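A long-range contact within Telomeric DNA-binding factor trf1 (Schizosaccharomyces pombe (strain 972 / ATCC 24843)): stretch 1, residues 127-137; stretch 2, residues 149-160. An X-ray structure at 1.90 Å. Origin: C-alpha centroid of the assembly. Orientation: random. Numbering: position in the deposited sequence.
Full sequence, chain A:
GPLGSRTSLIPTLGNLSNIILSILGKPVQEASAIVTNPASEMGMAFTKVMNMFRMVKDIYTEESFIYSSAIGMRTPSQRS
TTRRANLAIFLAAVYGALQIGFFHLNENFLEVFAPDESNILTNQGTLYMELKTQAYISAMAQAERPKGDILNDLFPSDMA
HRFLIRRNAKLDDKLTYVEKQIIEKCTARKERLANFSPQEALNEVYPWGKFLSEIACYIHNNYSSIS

Stretch 1 127-137: LYMELKTQAYI
Stretch 2 (149-160) DILNDLFPSDMA

Stretch 1 (127-137) is helical throughout, part of a helix running on at both ends; stretch 2 enters as a helix through L154, leaves helical phi/psi at F155 (-127/72), and is helical again at 159-160. The helices 127-137 and 149-154 run nearly antiparallel at 155°, their axes approaching to 10.0 Å, so ascending stretch 2 means descending stretch 1: CA of I150 lies 6.4 Å from CA of Y136, and CA of L154 5.9 Å from CA of K132. D149 makes no contact with stretch 1. I150 (m, t) points toward stretch 1 and sets CG2 3.6 Å from Y136 CD1, at the ring edge. L151 (m, t) starts sideways, but its end comes nearer: L151 CD2 sits over one face of the Y136 ring (Y136 chi1 170°, chi2 70°), 3.8 Å from the centroid and 20° off the normal, a CH-pi contact, while L151 CG is 3.4 Å from Y136 CE1. N152 and D153 stay out of the contact. L154 (m, t) points toward stretch 1; its CD1 packs 3.8 Å from A135 CB and 3.7 Å from Y136 CB. L154 O, at the helix end, accepts the sole hydrogen bond across the stretches, from K132 NZ at 2.8 Å; the lysine (m, t, t, m) reaches it with a turned final chi. F155 (m, chi2 -90°) closes the helix with its N bonded to L151 O at 2.8 Å, and brings CZ to 3.6 Å from K132 CB. T133 OG1 lies at the ring edge, 4.1 Å from F155 CZ, and donates within its own helix to M129 O at 2.9 Å. P156 (-81/165) carries the chain onward, its CD 4.5 Å from K132 NZ. S157 and D158 make no contact across; M159 (m, t, p) points back toward stretch 1, its CE 4.4 Å from Y128 CE2.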

# COMPACT_ATOMS: atom_id res chain seq x y z
N LEU A 127 -6.08 22.85 21.30
CA LEU A 127 -5.02 22.03 20.74
C LEU A 127 -4.01 22.87 19.95
O LEU A 127 -2.80 22.63 20.03
CB LEU A 127 -5.63 20.96 19.84
CG LEU A 127 -4.85 19.67 19.62
CD1 LEU A 127 -4.38 19.07 20.96
CD2 LEU A 127 -5.75 18.70 18.84
N TYR A 128 -4.49 23.84 19.16
CA TYR A 128 -3.62 24.77 18.45
C TYR A 128 -2.64 25.45 19.41
O TYR A 128 -1.44 25.53 19.14
CB TYR A 128 -4.49 25.82 17.76
CG TYR A 128 -3.93 26.52 16.55
CD1 TYR A 128 -2.83 26.02 15.87
CD2 TYR A 128 -4.51 27.68 16.09
CE1 TYR A 128 -2.33 26.67 14.76
CE2 TYR A 128 -4.03 28.32 14.97
CZ TYR A 128 -2.94 27.82 14.31
OH TYR A 128 -2.46 28.45 13.19
N MET A 129 -3.17 25.99 20.51
CA MET A 129 -2.34 26.73 21.46
C MET A 129 -1.26 25.84 22.07
O MET A 129 -0.12 26.30 22.26
CB MET A 129 -3.21 27.32 22.57
CG MET A 129 -2.45 28.04 23.68
SD MET A 129 -3.57 28.60 25.03
CE MET A 129 -4.18 27.06 25.67
N GLU A 130 -1.61 24.61 22.44
CA GLU A 130 -0.63 23.70 23.03
C GLU A 130 0.41 23.26 21.99
O GLU A 130 1.58 23.06 22.32
CB GLU A 130 -1.31 22.47 23.64
CG GLU A 130 -2.26 22.76 24.83
CD GLU A 130 -1.58 23.45 26.02
OE1 GLU A 130 -0.34 23.36 26.18
OE2 GLU A 130 -2.30 24.09 26.83
N LEU A 131 -0.02 23.05 20.75
CA LEU A 131 0.95 22.76 19.71
C LEU A 131 1.97 23.89 19.59
O LEU A 131 3.18 23.65 19.54
CB LEU A 131 0.26 22.54 18.36
CG LEU A 131 1.25 22.33 17.21
CD1 LEU A 131 2.08 21.05 17.40
CD2 LEU A 131 0.49 22.24 15.89
N LYS A 132 1.49 25.14 19.51
CA LYS A 132 2.41 26.27 19.40
C LYS A 132 3.35 26.32 20.60
O LYS A 132 4.54 26.60 20.45
CB LYS A 132 1.61 27.58 19.28
CG LYS A 132 0.77 27.69 17.98
CD LYS A 132 -0.18 28.90 18.04
CE LYS A 132 -0.88 29.19 16.68
NZ LYS A 132 0.13 29.43 15.61
N THR A 133 2.85 25.97 21.78
CA THR A 133 3.68 25.96 22.98
C THR A 133 4.80 24.93 22.87
O THR A 133 5.96 25.22 23.20
CB THR A 133 2.84 25.70 24.23
OG1 THR A 133 1.82 26.70 24.31
CG2 THR A 133 3.73 25.78 25.48
N GLN A 134 4.48 23.72 22.39
CA GLN A 134 5.53 22.73 22.18
C GLN A 134 6.48 23.13 21.06
O GLN A 134 7.69 22.87 21.15
CB GLN A 134 4.92 21.35 21.88
CG GLN A 134 4.11 20.73 23.06
CD GLN A 134 4.92 20.68 24.36
OE1 GLN A 134 6.07 20.26 24.37
NE2 GLN A 134 4.30 21.10 25.46
N ALA A 135 5.97 23.75 19.99
CA ALA A 135 6.90 24.24 18.96
C ALA A 135 7.87 25.25 19.55
O ALA A 135 9.06 25.24 19.22
CB ALA A 135 6.13 24.84 17.78
N TYR A 136 7.36 26.15 20.40
CA TYR A 136 8.22 27.14 21.04
C TYR A 136 9.28 26.46 21.90
O TYR A 136 10.47 26.79 21.81
CB TYR A 136 7.37 28.12 21.86
CG TYR A 136 8.19 29.04 22.75
CD1 TYR A 136 8.99 30.05 22.20
CD2 TYR A 136 8.18 28.90 24.15
CE1 TYR A 136 9.75 30.89 23.01
CE2 TYR A 136 8.94 29.73 24.97
CZ TYR A 136 9.72 30.75 24.38
OH TYR A 136 10.48 31.59 25.16
N ILE A 137 8.87 25.48 22.71
CA ILE A 137 9.79 24.81 23.63
C ILE A 137 10.85 24.05 22.85
O ILE A 137 12.04 24.09 23.18
CB ILE A 137 9.00 23.89 24.57
CG1 ILE A 137 8.22 24.76 25.57
CG2 ILE A 137 9.95 22.90 25.26
CD1 ILE A 137 7.12 23.99 26.32
N ASP A 149 11.75 36.25 18.77
CA ASP A 149 11.52 35.93 17.36
C ASP A 149 10.66 34.68 17.20
O ASP A 149 9.74 34.63 16.37
CB ASP A 149 12.86 35.72 16.63
CG ASP A 149 13.71 36.98 16.58
OD1 ASP A 149 13.23 38.05 17.05
OD2 ASP A 149 14.85 36.88 16.08
N ILE A 150 10.99 33.64 17.96
CA ILE A 150 10.21 32.41 17.92
C ILE A 150 8.75 32.68 18.25
O ILE A 150 7.83 32.23 17.55
CB ILE A 150 10.81 31.38 18.89
CG1 ILE A 150 12.30 31.24 18.60
CG2 ILE A 150 10.04 30.08 18.80
CD1 ILE A 150 12.89 29.99 19.08
N LEU A 151 8.53 33.45 19.31
CA LEU A 151 7.17 33.65 19.79
C LEU A 151 6.36 34.47 18.80
O LEU A 151 5.17 34.22 18.63
CB LEU A 151 7.19 34.30 21.16
CG LEU A 151 7.52 33.33 22.29
CD1 LEU A 151 7.91 34.05 23.59
CD2 LEU A 151 6.32 32.40 22.53
N ASN A 152 6.99 35.46 18.15
CA ASN A 152 6.25 36.29 17.20
C ASN A 152 5.87 35.49 15.97
O ASN A 152 4.84 35.77 15.34
CB ASN A 152 7.07 37.52 16.81
CG ASN A 152 7.04 38.62 17.87
OD1 ASN A 152 6.24 38.58 18.82
ND2 ASN A 152 7.92 39.60 17.73
N ASP A 153 6.66 34.46 15.61
CA ASP A 153 6.25 33.58 14.53
C ASP A 153 5.12 32.67 14.96
O ASP A 153 4.16 32.45 14.20
CB ASP A 153 7.43 32.72 14.06
CG ASP A 153 8.45 33.52 13.30
OD1 ASP A 153 8.21 34.71 13.02
OD2 ASP A 153 9.51 32.94 12.98
N LEU A 154 5.20 32.12 16.17
CA LEU A 154 4.25 31.10 16.57
C LEU A 154 2.94 31.68 17.07
O LEU A 154 1.91 31.01 16.99
CB LEU A 154 4.86 30.22 17.65
CG LEU A 154 5.86 29.20 17.11
CD1 LEU A 154 6.55 28.54 18.29
CD2 LEU A 154 5.17 28.17 16.21
N PHE A 155 2.96 32.90 17.60
CA PHE A 155 1.79 33.57 18.16
C PHE A 155 1.69 34.94 17.50
O PHE A 155 1.96 35.97 18.13
CB PHE A 155 1.90 33.73 19.68
CG PHE A 155 1.96 32.43 20.44
CD1 PHE A 155 0.80 31.82 20.89
CD2 PHE A 155 3.18 31.84 20.75
CE1 PHE A 155 0.84 30.63 21.59
CE2 PHE A 155 3.22 30.63 21.46
CZ PHE A 155 2.04 30.04 21.88
N PRO A 156 1.32 34.97 16.22
CA PRO A 156 1.53 36.19 15.43
C PRO A 156 0.42 37.21 15.68
O PRO A 156 -0.63 36.91 16.25
CB PRO A 156 1.50 35.67 13.99
CG PRO A 156 0.61 34.45 14.04
CD PRO A 156 0.70 33.89 15.44
N SER A 157 0.69 38.44 15.24
CA SER A 157 -0.27 39.52 15.41
C SER A 157 -1.42 39.44 14.41
O SER A 157 -2.48 40.04 14.66
CB SER A 157 0.43 40.87 15.28
OG SER A 157 0.90 41.08 13.95
N ASP A 158 -1.26 38.73 13.29
CA ASP A 158 -2.28 38.64 12.25
C ASP A 158 -3.19 37.42 12.42
O ASP A 158 -3.75 36.93 11.43
CB ASP A 158 -1.62 38.63 10.87
CG ASP A 158 -0.80 37.37 10.60
OD1 ASP A 158 -0.57 36.58 11.54
OD2 ASP A 158 -0.38 37.14 9.44
N MET A 159 -3.35 36.90 13.64
CA MET A 159 -4.14 35.68 13.81
C MET A 159 -5.58 35.89 13.34
O MET A 159 -6.19 34.98 12.76
CB MET A 159 -4.12 35.22 15.28
CG MET A 159 -2.96 34.27 15.65
SD MET A 159 -3.19 33.36 17.21
CE MET A 159 -4.51 32.30 16.71
N ALA A 160 -6.12 37.09 13.56
CA ALA A 160 -7.50 37.37 13.17
C ALA A 160 -7.65 37.43 11.65
O ALA A 160 -8.59 36.87 11.09
CB ALA A 160 -7.97 38.68 13.79